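Local coordinates for type ii site-specific deoxyribonuclease (Klebsiella pneumoniae, PDB 6EKR), which is a Type IIP restriction endonuclease of the PD-(D/E)xK class, and so probably cuts double-stranded DNA within a specific recognition sequence, at residues His21-Thr25 / Ile139-Ala143; Gly128-Thr132 / Pro173-Ser177. The protein carries 2 engineered substitutions. All coordinates share one frame. Numbering follows the deposited sequence.

Interaction 1: residues His21-Thr25 / Ile139-Ala143; sequences HIPAT and IFMAA
H21 closes the loop that follows helix 3-16, and I22 to T25 make the first turn of helix 22-39, where T25 N bonds back to H21 O (3.1 Å). The partner, I139-A143, is continuous helix inside 132-148. The CA atoms come closest at I22 and A143 (5.5 Å), then at T25 and F140 (6.8 Å). H21, chi1 p, reaches over edge-on: its NE2 donates to I139 O at 3.0 Å, nearly straight at 166°, although that carbonyl already accepts A143 N at 2.8 Å. Beside this bond, H21 CD2 rests 3.5 Å from I139 CG2. I22, m and t, lays CG1 3.9 Å from A143 CB. One turn on, T25 (chi1 t) sets OG1 3.4 Å from I139 CG2 and CG2 4.1 Å from A143 CB. The small A143 thus allows close approach. This is buried helix-to-helix packing between the N-terminal end of helix 22-39 and the middle of helix 132-148, pinned by a side-chain-to-backbone bond through a bifurcated carbonyl acceptor.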
ATOM      1  N   HIS A  21      -0.659 -27.198  14.982  1.00 51.81           N
ATOM      2  CA  HIS A  21       0.620 -26.698  14.474  1.00 51.17           C
ATOM      3  C   HIS A  21       1.569 -26.197  15.581  1.00 51.24           C
ATOM      4  O   HIS A  21       2.744 -25.901  15.319  1.00 51.39           O
ATOM      5  CB  HIS A  21       0.367 -25.576  13.459  1.00 50.69           C
ATOM      6  CG  HIS A  21      -0.052 -24.279  14.081  1.00 49.72           C
ATOM      7  ND1 HIS A  21      -1.291 -24.091  14.655  1.00 48.30           N
ATOM      8  CD2 HIS A  21       0.604 -23.102  14.212  1.00 48.73           C
ATOM      9  CE1 HIS A  21      -1.377 -22.858  15.119  1.00 47.59           C
ATOM     10  NE2 HIS A  21      -0.242 -22.234  14.858  1.00 47.77           N
ATOM     11  N   ILE A  22       1.060 -26.106  16.808  1.00 50.87           N
ATOM     12  CA  ILE A  22       1.819 -25.527  17.908  1.00 50.79           C
ATOM     13  C   ILE A  22       3.156 -26.228  18.222  1.00 51.09           C
ATOM     14  O   ILE A  22       4.167 -25.544  18.436  1.00 51.12           O
ATOM     15  CB  ILE A  22       0.967 -25.347  19.185  1.00 50.83           C
ATOM     16  CG1 ILE A  22      -0.380 -24.700  18.837  1.00 50.75           C
ATOM     17  CG2 ILE A  22       1.714 -24.488  20.189  1.00 50.59           C
ATOM     18  CD1 ILE A  22      -1.324 -24.544  20.006  1.00 50.61           C
ATOM     19  N   PRO A  23       3.179 -27.581  18.270  1.00 51.19           N
ATOM     20  CA  PRO A  23       4.485 -28.210  18.478  1.00 50.92           C
ATOM     21  C   PRO A  23       5.514 -27.774  17.440  1.00 50.97           C
ATOM     22  O   PRO A  23       6.619 -27.383  17.821  1.00 51.55           O
ATOM     23  CB  PRO A  23       4.183 -29.705  18.348  1.00 50.76           C
ATOM     24  CG  PRO A  23       2.760 -29.824  18.759  1.00 51.00           C
ATOM     25  CD  PRO A  23       2.103 -28.591  18.192  1.00 51.29           C
ATOM     26  N   ALA A  24       5.141 -27.801  16.157  1.00 50.70           N
ATOM     27  CA  ALA A  24       6.069 -27.532  15.047  1.00 50.29           C
ATOM     28  C   ALA A  24       6.528 -26.094  15.014  1.00 50.31           C
ATOM     29  O   ALA A  24       7.573 -25.779  14.442  1.00 49.89           O
ATOM     30  CB  ALA A  24       5.434 -27.890  13.724  1.00 50.20           C
ATOM     31  N   THR A  25       5.716 -25.222  15.613  1.00 50.65           N
ATOM     32  CA  THR A  25       6.009 -23.792  15.687  1.00 50.76           C
ATOM     33  C   THR A  25       6.929 -23.484  16.874  1.00 50.36           C
ATOM     34  O   THR A  25       7.776 -22.599  16.790  1.00 50.43           O
ATOM     35  CB  THR A  25       4.709 -22.893  15.642  1.00 50.62           C
ATOM     36  OG1 THR A  25       5.068 -21.510  15.637  1.00 51.62           O
ATOM     37  CG2 THR A  25       3.844 -23.097  16.829  1.00 51.08           C
ATOM     38  N   ILE A 139       1.304 -17.251  12.658  1.00 44.06           N
ATOM     39  CA  ILE A 139       1.319 -18.632  13.141  1.00 44.54           C
ATOM     40  C   ILE A 139       1.519 -18.713  14.660  1.00 44.59           C
ATOM     41  O   ILE A 139       0.812 -19.456  15.364  1.00 44.37           O
ATOM     42  CB  ILE A 139       2.465 -19.402  12.456  1.00 44.94           C
ATOM     43  CG1 ILE A 139       2.074 -19.799  11.043  1.00 45.11           C
ATOM     44  CG2 ILE A 139       2.877 -20.648  13.246  1.00 45.29           C
ATOM     45  CD1 ILE A 139       3.246 -20.384  10.304  1.00 46.02           C
ATOM     46  N   PHE A 140       2.498 -17.949  15.139  1.00 44.48           N
ATOM     47  CA  PHE A 140       2.829 -17.881  16.543  1.00 44.47           C
ATOM     48  C   PHE A 140       1.663 -17.367  17.355  1.00 44.76           C
ATOM     49  O   PHE A 140       1.285 -17.982  18.350  1.00 45.01           O
ATOM     50  CB  PHE A 140       4.017 -16.961  16.753  1.00 44.57           C
ATOM     51  CG  PHE A 140       4.383 -16.779  18.186  1.00 44.96           C
ATOM     52  CD1 PHE A 140       4.969 -17.821  18.905  1.00 44.79           C
ATOM     53  CD2 PHE A 140       4.143 -15.564  18.826  1.00 45.28           C
ATOM     54  CE1 PHE A 140       5.310 -17.658  20.232  1.00 44.60           C
ATOM     55  CE2 PHE A 140       4.484 -15.393  20.159  1.00 45.30           C
ATOM     56  CZ  PHE A 140       5.075 -16.442  20.860  1.00 45.05           C
HETATM   57  N   MSE A 141       1.103 -16.233  16.934  1.00 44.79           N
HETATM   58  CA  MSE A 141       0.012 -15.615  17.653  1.00 45.06           C
HETATM   59  C   MSE A 141      -1.196 -16.520  17.642  1.00 44.82           C
HETATM   60  O   MSE A 141      -1.891 -16.644  18.644  1.00 44.97           O
HETATM   61  CB  MSE A 141      -0.326 -14.258  17.069  1.00 45.52           C
HETATM   62  CG  MSE A 141       0.697 -13.194  17.409  1.00 49.56           C
HETATM   63 SE   MSE A 141       1.271 -13.187  19.297  1.00 59.36          SE
HETATM   64  CE  MSE A 141      -0.475 -12.861  20.136  1.00 55.88           C
ATOM     65  N   ALA A 142      -1.426 -17.172  16.508  1.00 44.60           N
ATOM     66  CA  ALA A 142      -2.513 -18.108  16.376  1.00 44.30           C
ATOM     67  C   ALA A 142      -2.272 -19.243  17.346  1.00 44.49           C
ATOM     68  O   ALA A 142      -3.215 -19.759  17.947  1.00 44.58           O
ATOM     69  CB  ALA A 142      -2.592 -18.620  14.961  1.00 44.39           C
ATOM     70  N   ALA A 143      -1.006 -19.624  17.516  1.00 44.51           N
ATOM     71  CA  ALA A 143      -0.663 -20.615  18.522  1.00 44.78           C
ATOM     72  C   ALA A 143      -1.071 -20.136  19.920  1.00 45.27           C
ATOM     73  O   ALA A 143      -1.880 -20.799  20.577  1.00 44.64           O
ATOM     74  CB  ALA A 143       0.803 -20.964  18.465  1.00 44.50           C
TER

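Interaction 2: residues Gly128-Thr132 / Pro173-Ser177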
ATOM      1  N   GLY A 128      14.323 -17.519   2.311  1.00 70.90           N
ATOM      2  CA  GLY A 128      12.877 -17.647   2.467  1.00 70.89           C
ATOM      3  C   GLY A 128      12.099 -16.596   1.701  1.00 70.83           C
ATOM      4  O   GLY A 128      12.679 -15.728   1.044  1.00 70.95           O
ATOM      5  N   SER A 129      10.775 -16.667   1.809  1.00 70.64           N
ATOM      6  CA  SER A 129       9.874 -15.788   1.065  1.00 70.40           C
ATOM      7  C   SER A 129      10.063 -14.288   1.318  1.00 70.01           C
ATOM      8  O   SER A 129       9.428 -13.473   0.633  1.00 70.25           O
ATOM      9  CB  SER A 129       8.416 -16.178   1.334  1.00 70.51           C
ATOM     10  OG  SER A 129       8.028 -17.309   0.568  1.00 71.21           O
ATOM     11  N   ARG A 130      10.909 -13.924   2.295  1.00 69.30           N
ATOM     12  CA  ARG A 130      11.096 -12.516   2.692  1.00 68.60           C
ATOM     13  C   ARG A 130       9.821 -11.937   3.317  1.00 67.37           C
ATOM     14  O   ARG A 130       9.815 -10.836   3.872  1.00 67.26           O
ATOM     15  CB  ARG A 130      11.278 -11.669   1.427  1.00 68.84           C
ATOM     16  CG  ARG A 130      11.736 -10.211   1.536  1.00 69.39           C
ATOM     17  CD  ARG A 130      12.107  -9.679   0.116  1.00 69.65           C
ATOM     18  NE  ARG A 130      11.328 -10.327  -0.958  1.00 72.03           N
ATOM     19  CZ  ARG A 130      11.751 -11.346  -1.717  1.00 72.69           C
ATOM     20  NH1 ARG A 130      12.969 -11.852  -1.558  1.00 73.33           N
ATOM     21  NH2 ARG A 130      10.952 -11.863  -2.646  1.00 72.95           N
ATOM     22  N   LYS A 131       8.763 -12.743   3.280  1.00 65.91           N
ATOM     23  CA  LYS A 131       7.531 -12.458   4.000  1.00 64.50           C
ATOM     24  C   LYS A 131       7.310 -13.512   5.090  1.00 63.07           C
ATOM     25  O   LYS A 131       6.309 -13.476   5.807  1.00 63.12           O
ATOM     26  CB  LYS A 131       6.340 -12.433   3.041  1.00 64.78           C
ATOM     27  CG  LYS A 131       6.101 -13.745   2.312  1.00 65.09           C
ATOM     28  CD  LYS A 131       4.903 -13.650   1.382  1.00 65.34           C
ATOM     29  CE  LYS A 131       4.659 -14.965   0.660  1.00 66.50           C
ATOM     30  NZ  LYS A 131       5.829 -15.373  -0.165  1.00 67.66           N
ATOM     31  N   THR A 132       8.252 -14.446   5.204  1.00 60.97           N
ATOM     32  CA  THR A 132       8.178 -15.522   6.198  1.00 59.07           C
ATOM     33  C   THR A 132       8.152 -15.099   7.683  1.00 57.38           C
ATOM     34  O   THR A 132       7.478 -15.753   8.476  1.00 57.04           O
ATOM     35  CB  THR A 132       9.286 -16.571   5.965  1.00 59.24           C
ATOM     36  OG1 THR A 132       9.533 -16.701   4.559  1.00 59.41           O
ATOM     37  CG2 THR A 132       8.881 -17.927   6.533  1.00 59.13           C
ATOM     38  N   PRO A 173       3.583 -10.879  -4.403  1.00 73.01           N
ATOM     39  CA  PRO A 173       3.941 -12.148  -3.736  1.00 73.20           C
ATOM     40  C   PRO A 173       4.804 -11.998  -2.468  1.00 73.40           C
ATOM     41  O   PRO A 173       4.873 -12.936  -1.677  1.00 73.55           O
ATOM     42  CB  PRO A 173       4.721 -12.912  -4.822  1.00 73.14           C
ATOM     43  CG  PRO A 173       4.221 -12.355  -6.116  1.00 73.08           C
ATOM     44  CD  PRO A 173       3.919 -10.904  -5.845  1.00 73.01           C
ATOM     45  N   SER A 174       5.450 -10.842  -2.285  1.00 73.65           N
ATOM     46  CA  SER A 174       6.289 -10.576  -1.100  1.00 73.94           C
ATOM     47  C   SER A 174       5.537  -9.864   0.034  1.00 73.90           C
ATOM     48  O   SER A 174       5.962  -9.902   1.189  1.00 73.53           O
ATOM     49  CB  SER A 174       7.540  -9.770  -1.479  1.00 74.01           C
ATOM     50  OG  SER A 174       8.448 -10.542  -2.246  1.00 74.37           O
ATOM     51  N   SER A 175       4.434  -9.202  -0.311  1.00 74.15           N
ATOM     52  CA  SER A 175       3.575  -8.547   0.677  1.00 74.29           C
ATOM     53  C   SER A 175       2.194  -9.232   0.719  1.00 74.23           C
ATOM     54  O   SER A 175       1.316  -8.951  -0.110  1.00 74.38           O
ATOM     55  CB  SER A 175       3.466  -7.038   0.398  1.00 74.32           C
ATOM     56  OG  SER A 175       2.958  -6.332   1.524  1.00 74.22           O
ATOM     57  N   VAL A 176       2.025 -10.138   1.686  1.00 73.89           N
ATOM     58  CA  VAL A 176       0.810 -10.952   1.813  1.00 73.38           C
ATOM     59  C   VAL A 176       0.059 -10.706   3.130  1.00 72.66           C
ATOM     60  O   VAL A 176       0.665 -10.528   4.194  1.00 72.53           O
ATOM     61  CB  VAL A 176       1.121 -12.465   1.661  1.00 73.69           C
ATOM     62  CG1 VAL A 176       1.872 -13.004   2.905  1.00 73.76           C
ATOM     63  CG2 VAL A 176      -0.171 -13.271   1.369  1.00 73.73           C
ATOM     64  N   SER A 177      -1.268 -10.723   3.047  1.00 71.60           N
ATOM     65  CA  SER A 177      -2.101 -10.370   4.183  1.00 70.33           C
ATOM     66  C   SER A 177      -2.301 -11.523   5.181  1.00 69.30           C
ATOM     67  O   SER A 177      -2.771 -12.616   4.828  1.00 69.41           O
ATOM     68  CB  SER A 177      -3.429  -9.802   3.699  1.00 70.23           C
ATOM     69  OG  SER A 177      -4.135  -9.233   4.781  1.00 70.94           O
TER
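Two long basic side chains of one loop reach across to the backbone and hydroxyl of another. R130 and K131 supply nearly everything from the 128-132 side; S174 takes the arginine, and P173, S174 and V176 line the lysine. R130 sits at a positive phi of 66°, and its side chain runs out t, t before chi3 falls between wells at 30°. That bend brings the guanidinium edge onto the S174 hydroxyl, which takes two hydrogen bonds from it: R130 NH2 to S174 OG at 2.9 Å and R130 NE to S174 OG at 3.2 Å. S174, with chi1 m, holds OG ready for both.

K131 leaves the backbone with chi1 p, stays extended through two t torsions and turns at chi4 (m). Its foot is tight, K131 CB standing 3.2 Å from S174 O; midway, K131 CD touches V176 CG1 at 3.5 Å; at the tip, K131 NZ makes a weak hydrogen bond to P173 O, 3.0 Å away. The aliphatic part of the lysine therefore packs along the second loop while its amine meets a carbonyl.

This is a surface loop-to-loop contact, bridged by side chains rather than by backbone pairing. Segment 128-132 links helix 101-125 to helix 132-148, with K131 O accepting from T135 OG1 in the latter's first turn; segment 173-177 leads from helix 159-171, whose following D172 accepts S174 N through OD1, into strand 179-183, outermost within this chain in a mixed sheet consistent with a PD-(D/E)xK nuclease core.

In the fold
Helix 132-148 ties the two contacts together: interaction 2 takes in the loop and first residue that begin it, interaction 1 the face about two turns further along. Their centres are 18 Å apart and their nearest atoms about 7 Å, so they do not touch. Along the chain the segments alternate, in the order 21-25, 128-132, 139-143, 173-177. One contact is buried, against the start of helix 22-39; the other is at the surface, against the loop leading into strand 179-183 of the mixed sheet. The helix itself thus packs on the N-terminal helical region, while the loop leading into it contacts the approach to that sheet.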